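Local structure of putative TetR-family transcriptional regulator (Rhodococcus sp., 2G3B) at residues Leu9-Thr14 and Asn27-Val32; Arg19-Leu24 and Gly49-Ala54; Ala53-Ile58 and Glu112-Pro117. The protein probably binds cis-regulatory DNA through a helix-turn-helix domain and regulates transcription, most likely as a repressor of the TetR family. All coordinates share one frame; numbering follows the deposited sequence.

Interaction 1: residues Leu9-Thr14 and Asn27-Val32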
# COMPACT_ATOMS: atom_id res chain seq x y z
N LEU A 9 14.55 11.82 -15.67
CA LEU A 9 13.56 11.48 -14.64
C LEU A 9 12.48 10.57 -15.26
O LEU A 9 12.07 9.56 -14.69
CB LEU A 9 12.98 12.78 -14.03
CG LEU A 9 14.07 13.54 -13.24
CD1 LEU A 9 13.60 14.83 -12.64
CD2 LEU A 9 14.67 12.62 -12.19
N LYS A 10 12.05 10.91 -16.47
CA LYS A 10 11.10 10.07 -17.19
C LYS A 10 11.63 8.61 -17.35
O LYS A 10 10.89 7.63 -17.18
CB LYS A 10 10.85 10.72 -18.54
CG LYS A 10 9.96 9.96 -19.49
CD LYS A 10 10.13 10.59 -20.87
CE LYS A 10 9.37 11.90 -20.92
N ALA A 11 12.90 8.48 -17.75
CA ALA A 11 13.54 7.17 -17.88
C ALA A 11 13.69 6.49 -16.52
O ALA A 11 13.60 5.28 -16.39
CB ALA A 11 14.95 7.32 -18.58
N SER A 12 13.92 7.29 -15.48
CA SER A 12 14.04 6.76 -14.13
C SER A 12 12.71 6.20 -13.65
O SER A 12 12.68 5.10 -13.10
CB SER A 12 14.57 7.85 -13.17
OG SER A 12 15.91 8.20 -13.57
N ALA A 13 11.63 6.94 -13.86
CA ALA A 13 10.27 6.45 -13.55
C ALA A 13 9.94 5.08 -14.21
O ALA A 13 9.43 4.16 -13.54
CB ALA A 13 9.22 7.52 -13.96
N THR A 14 10.26 4.93 -15.49
CA THR A 14 10.08 3.66 -16.19
C THR A 14 10.91 2.49 -15.62
O THR A 14 10.39 1.40 -15.44
CB THR A 14 10.40 3.84 -17.70
OG1 THR A 14 9.61 4.93 -18.19
CG2 THR A 14 10.10 2.55 -18.50
N ASN A 27 23.63 3.90 -15.73
CA ASN A 27 24.07 3.76 -17.12
C ASN A 27 22.94 3.48 -18.07
O ASN A 27 22.91 4.00 -19.20
CB ASN A 27 25.07 2.63 -17.23
CG ASN A 27 26.47 3.07 -16.94
OD1 ASN A 27 26.70 4.17 -16.44
ND2 ASN A 27 27.44 2.20 -17.25
N ASP A 28 22.00 2.64 -17.62
CA ASP A 28 20.85 2.32 -18.45
C ASP A 28 19.88 3.52 -18.57
O ASP A 28 19.46 3.87 -19.70
CB ASP A 28 20.13 1.06 -17.93
CG ASP A 28 21.05 -0.16 -17.89
OD1 ASP A 28 21.93 -0.31 -18.78
OD2 ASP A 28 20.89 -0.99 -16.98
N VAL A 29 19.57 4.14 -17.43
CA VAL A 29 18.77 5.37 -17.37
C VAL A 29 19.36 6.44 -18.27
O VAL A 29 18.69 7.00 -19.16
CB VAL A 29 18.71 5.94 -15.92
CG1 VAL A 29 18.06 7.35 -15.91
CG2 VAL A 29 17.93 5.01 -15.03
N ALA A 30 20.64 6.70 -18.08
CA ALA A 30 21.30 7.69 -18.93
C ALA A 30 21.25 7.30 -20.43
O ALA A 30 20.97 8.14 -21.29
CB ALA A 30 22.69 7.91 -18.42
N GLU A 31 21.50 6.03 -20.76
CA GLU A 31 21.36 5.59 -22.17
C GLU A 31 19.91 5.80 -22.67
O GLU A 31 19.69 6.40 -23.71
CB GLU A 31 21.75 4.12 -22.33
CG GLU A 31 23.19 3.87 -22.59
N VAL A 32 18.92 5.35 -21.89
CA VAL A 32 17.53 5.57 -22.28
C VAL A 32 17.31 7.05 -22.55
O VAL A 32 16.68 7.42 -23.57
CB VAL A 32 16.50 5.03 -21.25
CG1 VAL A 32 15.08 5.42 -21.64
CG2 VAL A 32 16.58 3.51 -21.19

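Interaction 2: residues Arg19-Leu24 and Gly49-Ala54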
# COMPACT_ATOMS: atom_id res chain seq x y z
N ARG A 19 11.47 -2.55 -13.18
CA ARG A 19 12.62 -3.35 -12.71
C ARG A 19 12.86 -3.13 -11.20
O ARG A 19 13.68 -3.82 -10.58
CB ARG A 19 13.87 -2.97 -13.51
CG ARG A 19 13.86 -3.39 -15.02
CD ARG A 19 15.23 -3.04 -15.71
NE ARG A 19 15.29 -1.64 -16.21
CZ ARG A 19 16.36 -1.05 -16.75
NH1 ARG A 19 17.54 -1.69 -16.88
NH2 ARG A 19 16.27 0.23 -17.16
N GLY A 20 12.12 -2.20 -10.63
CA GLY A 20 12.24 -1.81 -9.25
C GLY A 20 13.49 -1.00 -9.00
O GLY A 20 14.31 -0.79 -9.88
N ILE A 21 13.66 -0.57 -7.75
CA ILE A 21 14.87 0.12 -7.31
C ILE A 21 16.18 -0.66 -7.61
O ILE A 21 17.15 -0.07 -8.05
CB ILE A 21 14.63 0.60 -5.81
CG1 ILE A 21 13.67 1.79 -5.79
CG2 ILE A 21 15.86 0.78 -4.96
CD1 ILE A 21 13.79 2.72 -6.97
N ARG A 22 16.21 -1.98 -7.41
CA ARG A 22 17.43 -2.77 -7.75
C ARG A 22 17.71 -2.88 -9.26
O ARG A 22 18.85 -3.18 -9.68
CB ARG A 22 17.35 -4.17 -7.16
CG ARG A 22 16.08 -4.93 -7.55
CD ARG A 22 15.77 -6.04 -6.55
NE ARG A 22 16.97 -6.76 -6.14
CZ ARG A 22 17.73 -7.47 -6.98
NH1 ARG A 22 17.41 -7.52 -8.27
NH2 ARG A 22 18.82 -8.10 -6.52
N GLY A 23 16.69 -2.65 -10.08
CA GLY A 23 16.85 -2.80 -11.52
C GLY A 23 17.19 -1.50 -12.21
O GLY A 23 17.46 -1.49 -13.43
N LEU A 24 17.14 -0.41 -11.43
CA LEU A 24 17.53 0.93 -11.84
C LEU A 24 19.05 1.03 -11.86
O LEU A 24 19.71 0.93 -10.81
CB LEU A 24 16.99 1.97 -10.87
CG LEU A 24 17.34 3.45 -11.06
CD1 LEU A 24 16.42 4.13 -12.08
CD2 LEU A 24 17.21 4.21 -9.72
N GLY A 49 20.13 11.06 -4.66
CA GLY A 49 19.63 12.34 -5.26
C GLY A 49 18.73 12.07 -6.47
O GLY A 49 17.70 12.73 -6.65
N LEU A 50 19.11 11.08 -7.30
CA LEU A 50 18.30 10.65 -8.46
C LEU A 50 16.92 10.19 -8.01
O LEU A 50 15.87 10.61 -8.56
CB LEU A 50 19.05 9.56 -9.33
CG LEU A 50 18.28 8.97 -10.57
CD1 LEU A 50 18.02 10.09 -11.59
CD2 LEU A 50 18.98 7.78 -11.28
N LEU A 51 16.89 9.35 -6.97
CA LEU A 51 15.62 8.74 -6.54
C LEU A 51 14.71 9.80 -5.91
O LEU A 51 13.48 9.84 -6.18
CB LEU A 51 15.88 7.60 -5.55
CG LEU A 51 16.57 6.35 -6.14
CD1 LEU A 51 17.02 5.38 -5.07
CD2 LEU A 51 15.68 5.64 -7.12
N GLU A 52 15.31 10.64 -5.07
CA GLU A 52 14.58 11.79 -4.51
C GLU A 52 13.94 12.61 -5.62
O GLU A 52 12.76 12.88 -5.59
CB GLU A 52 15.50 12.70 -3.71
CG GLU A 52 14.73 13.96 -3.23
CD GLU A 52 15.53 14.84 -2.24
OE1 GLU A 52 16.07 14.29 -1.25
OE2 GLU A 52 15.59 16.07 -2.44
N ALA A 53 14.71 12.97 -6.64
CA ALA A 53 14.16 13.74 -7.75
C ALA A 53 13.11 12.96 -8.54
O ALA A 53 12.11 13.55 -9.03
CB ALA A 53 15.31 14.27 -8.67
N ALA A 54 13.27 11.64 -8.66
CA ALA A 54 12.26 10.79 -9.33
C ALA A 54 10.96 10.70 -8.52
O ALA A 54 9.88 10.77 -9.06
CB ALA A 54 12.78 9.37 -9.60

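Interaction 3: residues Ala53-Ile58 and Glu112-Pro117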
# COMPACT_ATOMS: atom_id res chain seq x y z
N ALA A 53 14.71 12.97 -6.64
CA ALA A 53 14.16 13.74 -7.75
C ALA A 53 13.11 12.96 -8.54
O ALA A 53 12.11 13.55 -9.03
CB ALA A 53 15.31 14.27 -8.67
N ALA A 54 13.27 11.64 -8.66
CA ALA A 54 12.26 10.79 -9.33
C ALA A 54 10.96 10.70 -8.52
O ALA A 54 9.88 10.77 -9.06
CB ALA A 54 12.78 9.37 -9.60
N LEU A 55 11.08 10.54 -7.21
CA LEU A 55 9.89 10.64 -6.36
C LEU A 55 9.13 11.94 -6.68
O LEU A 55 7.93 11.90 -6.92
CB LEU A 55 10.32 10.58 -4.90
CG LEU A 55 10.46 9.18 -4.30
CD1 LEU A 55 11.42 9.23 -3.09
CD2 LEU A 55 9.06 8.63 -3.89
N ASN A 56 9.81 13.08 -6.72
CA ASN A 56 9.12 14.35 -6.93
C ASN A 56 8.53 14.48 -8.36
O ASN A 56 7.43 15.03 -8.54
CB ASN A 56 10.03 15.53 -6.62
CG ASN A 56 10.13 15.80 -5.13
OD1 ASN A 56 9.14 15.60 -4.36
ND2 ASN A 56 11.30 16.22 -4.71
N TYR A 57 9.28 14.01 -9.35
CA TYR A 57 8.82 13.95 -10.74
C TYR A 57 7.47 13.18 -10.87
O TYR A 57 6.52 13.69 -11.46
CB TYR A 57 9.91 13.27 -11.58
CG TYR A 57 9.58 13.23 -13.07
CD1 TYR A 57 9.74 14.36 -13.85
CD2 TYR A 57 9.05 12.08 -13.65
CE1 TYR A 57 9.42 14.35 -15.20
CE2 TYR A 57 8.72 12.05 -15.01
CZ TYR A 57 8.93 13.19 -15.77
OH TYR A 57 8.64 13.21 -17.13
N ILE A 58 7.41 11.98 -10.29
CA ILE A 58 6.22 11.11 -10.28
C ILE A 58 5.05 11.85 -9.60
O ILE A 58 3.89 11.85 -10.10
CB ILE A 58 6.57 9.77 -9.58
CG1 ILE A 58 7.58 8.97 -10.46
CG2 ILE A 58 5.35 8.94 -9.29
CD1 ILE A 58 8.36 7.92 -9.65
N GLU A 112 16.58 2.32 4.13
CA GLU A 112 16.25 3.46 5.02
C GLU A 112 16.49 4.85 4.40
O GLU A 112 15.78 5.81 4.73
CB GLU A 112 16.98 3.27 6.35
CG GLU A 112 17.14 4.50 7.24
CD GLU A 112 17.46 4.09 8.68
OE1 GLU A 112 17.94 4.95 9.48
OE2 GLU A 112 17.23 2.89 9.00
N ALA A 113 17.44 4.96 3.48
CA ALA A 113 17.74 6.25 2.83
C ALA A 113 16.58 6.82 2.02
O ALA A 113 16.52 8.03 1.80
CB ALA A 113 18.99 6.16 1.92
N LEU A 114 15.73 5.93 1.51
CA LEU A 114 14.56 6.29 0.71
C LEU A 114 13.45 6.93 1.55
O LEU A 114 12.52 7.56 1.04
CB LEU A 114 14.00 5.02 0.06
CG LEU A 114 14.33 4.77 -1.41
CD1 LEU A 114 13.47 3.58 -1.95
CD2 LEU A 114 13.95 6.10 -2.14
N ARG A 115 13.53 6.71 2.85
CA ARG A 115 12.39 7.04 3.76
C ARG A 115 12.14 8.52 3.85
O ARG A 115 10.96 8.96 3.74
CB ARG A 115 12.62 6.47 5.17
CG ARG A 115 12.50 4.95 5.21
CD ARG A 115 12.86 4.47 6.60
NE ARG A 115 12.67 3.01 6.66
CZ ARG A 115 12.81 2.30 7.77
NH1 ARG A 115 13.14 2.91 8.92
NH2 ARG A 115 12.62 0.99 7.73
N ASP A 116 13.22 9.30 4.03
CA ASP A 116 13.05 10.77 4.18
C ASP A 116 12.50 11.43 2.89
O ASP A 116 11.54 12.18 2.95
CB ASP A 116 14.36 11.47 4.64
CG ASP A 116 14.59 11.33 6.15
OD1 ASP A 116 13.69 10.85 6.88
OD2 ASP A 116 15.66 11.72 6.60
N PRO A 117 13.10 11.16 1.73
CA PRO A 117 12.47 11.72 0.52
C PRO A 117 11.01 11.26 0.30
O PRO A 117 10.18 12.09 -0.05
CB PRO A 117 13.36 11.20 -0.66
CG PRO A 117 14.52 10.61 -0.07
CD PRO A 117 14.37 10.47 1.43

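Interaction 1: residues Leu9-Thr14 and Asn27-Val32
Within the TetR-type DNA-binding domain, A11 and S12 of helix 2-23 meet V29 and V32 of helix 26-33, the first helix of the predicted helix-turn-helix motif. The methyl of A11 does most of the work on its side. It points toward the opposing helix, with A11 CB 3.6 Å from V32 CG1, and it also lies over the backbone of V29, with A11 CB 3.8 Å from V29 O. The closest backbone approach of the two segments is here, the CA atoms of A11 and V29 being 5.6 Å apart. The local axes approach to 8.5 Å and run at 127° to one another, so helix 2-23 crosses this first helix of the helix-turn-helix at a steep angle and the touching surface is confined to about one turn of each helix. V29 carries CG1 anti to its backbone N (chi1 171°), which turns this methyl toward the hydroxyl of S12; S12 OG and V29 CG1 are 3.3 Å apart, while V29 CG1 stands 4.1 Å from A11 CB. The hydroxyl meets V29 by van der Waals contact alone; its hydrogen bond is to I8 O, one turn earlier in its own helix. Beyond the pair of helices, V29 also packs on L40 of helix 37-44, the second helix of the motif.

Interaction 2: residues Arg19-Leu24 and Gly49-Ala54
L51 of helix 47-66 pushes its CD2 methyl toward two residues at the end of helix 2-23, I21 and L24. At L51 CD2 the directions to the two partners are nearly at right angles. One partner is I21 CD1, which comes within 3.5 Å of L51 CD2. I21 does not leave its backbone in the direction of helix 47-66; its terminal methyl makes the contact, and the two side chains cross obliquely. The second torsion of I21 (chi2 -34°) departs from a staggered value, which suggests some strain in placing that terminal methyl. The other partner is L24, which lies alongside L51 in an antiparallel sense, and L24 CD2 is 3.3 Å from L51 CD2. Both methyl pairs are tighter than ordinary van der Waals contact. L24, just beyond the helix, extends CG anti to its backbone N (chi1 177°), toward helix 47-66, and the same CD2 methyl reaches a second partner more loosely, L50 CD2 at 4.3 Å from L24 CD2. Thus L24 CD2 faces both L50 and L51, successive residues on one side of their helix. All four side chains are buried, and the contact is purely apolar. Around it, I21 is also packed against I16 of its own helix and against L104 and S107 of helix 92-110, whereas L50 turns to F44 of helix 37-44 and to I8 and S12. The cluster therefore sits where the first helix of the DNA-binding domain, the long connecting helix 47-66 and helix 92-110 of the C-terminal domain converge.

Interaction 3: residues Ala53-Ile58 and Glu112-Pro117
L55 of helix 47-66 reaches out to L114 and P117 of the segment 112-117, which leads into helix 115-139. The side chain sets out from its backbone toward this segment, but CB and CG stand back from both partners, and the contact is made at the branch. CG is anti to the carbonyl carbon (chi1 -86°), and from there CD1 continues forward while CD2 diverges from both partners. L55 CD1 lies 3.7 Å from P117 CB, with the leucine and the proline ring meeting at a slant. The same methyl is 4.0 Å from the carbonyl carbon, P117 C, so it rests beside both the ring and the backbone of the proline. Its other neighbour, L114 CD2, stands 4.1 Å from L55 CD1, in a direction nearly perpendicular to that of P117 CB. One methyl thus fills the angle between two side chains three residues apart. L114 starts off to one side of L55; its CD2 branch makes up the distance, with chi1 at -101°, off a staggered value.

L55 also packs against W101 and L104 of helix 92-110 and against L118 and T121 of helix 115-139. One residue on, N56 OD1 is hydrogen-bonded to T121 OG1, which is also bonded to P117 O and so adds a polar tie beside the apolar one. R115 NE and NH2 are hydrogen-bonded to the carbonyls of A108 and V109 of helix 92-110. Packing of this kind, between the helix that leaves the DNA-binding domain and the helices of the C-terminal domain, belongs to the TetR fold, where it is the domain interface through which ligand-induced movement is generally thought to pass.

From the N terminus, helix 2-23 enters both of the first two contacts. Interaction 1 closes a short loop from residues 9-14 to 27-32, and interaction 2 a longer one from 19-24 to 49-54; because their segments alternate, the two loops cross, and together they bind the first helix to the helix-turn-helix unit and to helix 47-66. V29 CG2 and L24 CD1, 3.4 Å apart, join them directly. Interaction 3 opens where interaction 2 ends, sharing A53 and A54, and closes the largest loop, reaching 112-117. It follows interaction 1 in series, and it carries the DNA-binding domain's connections into the C-terminal domain.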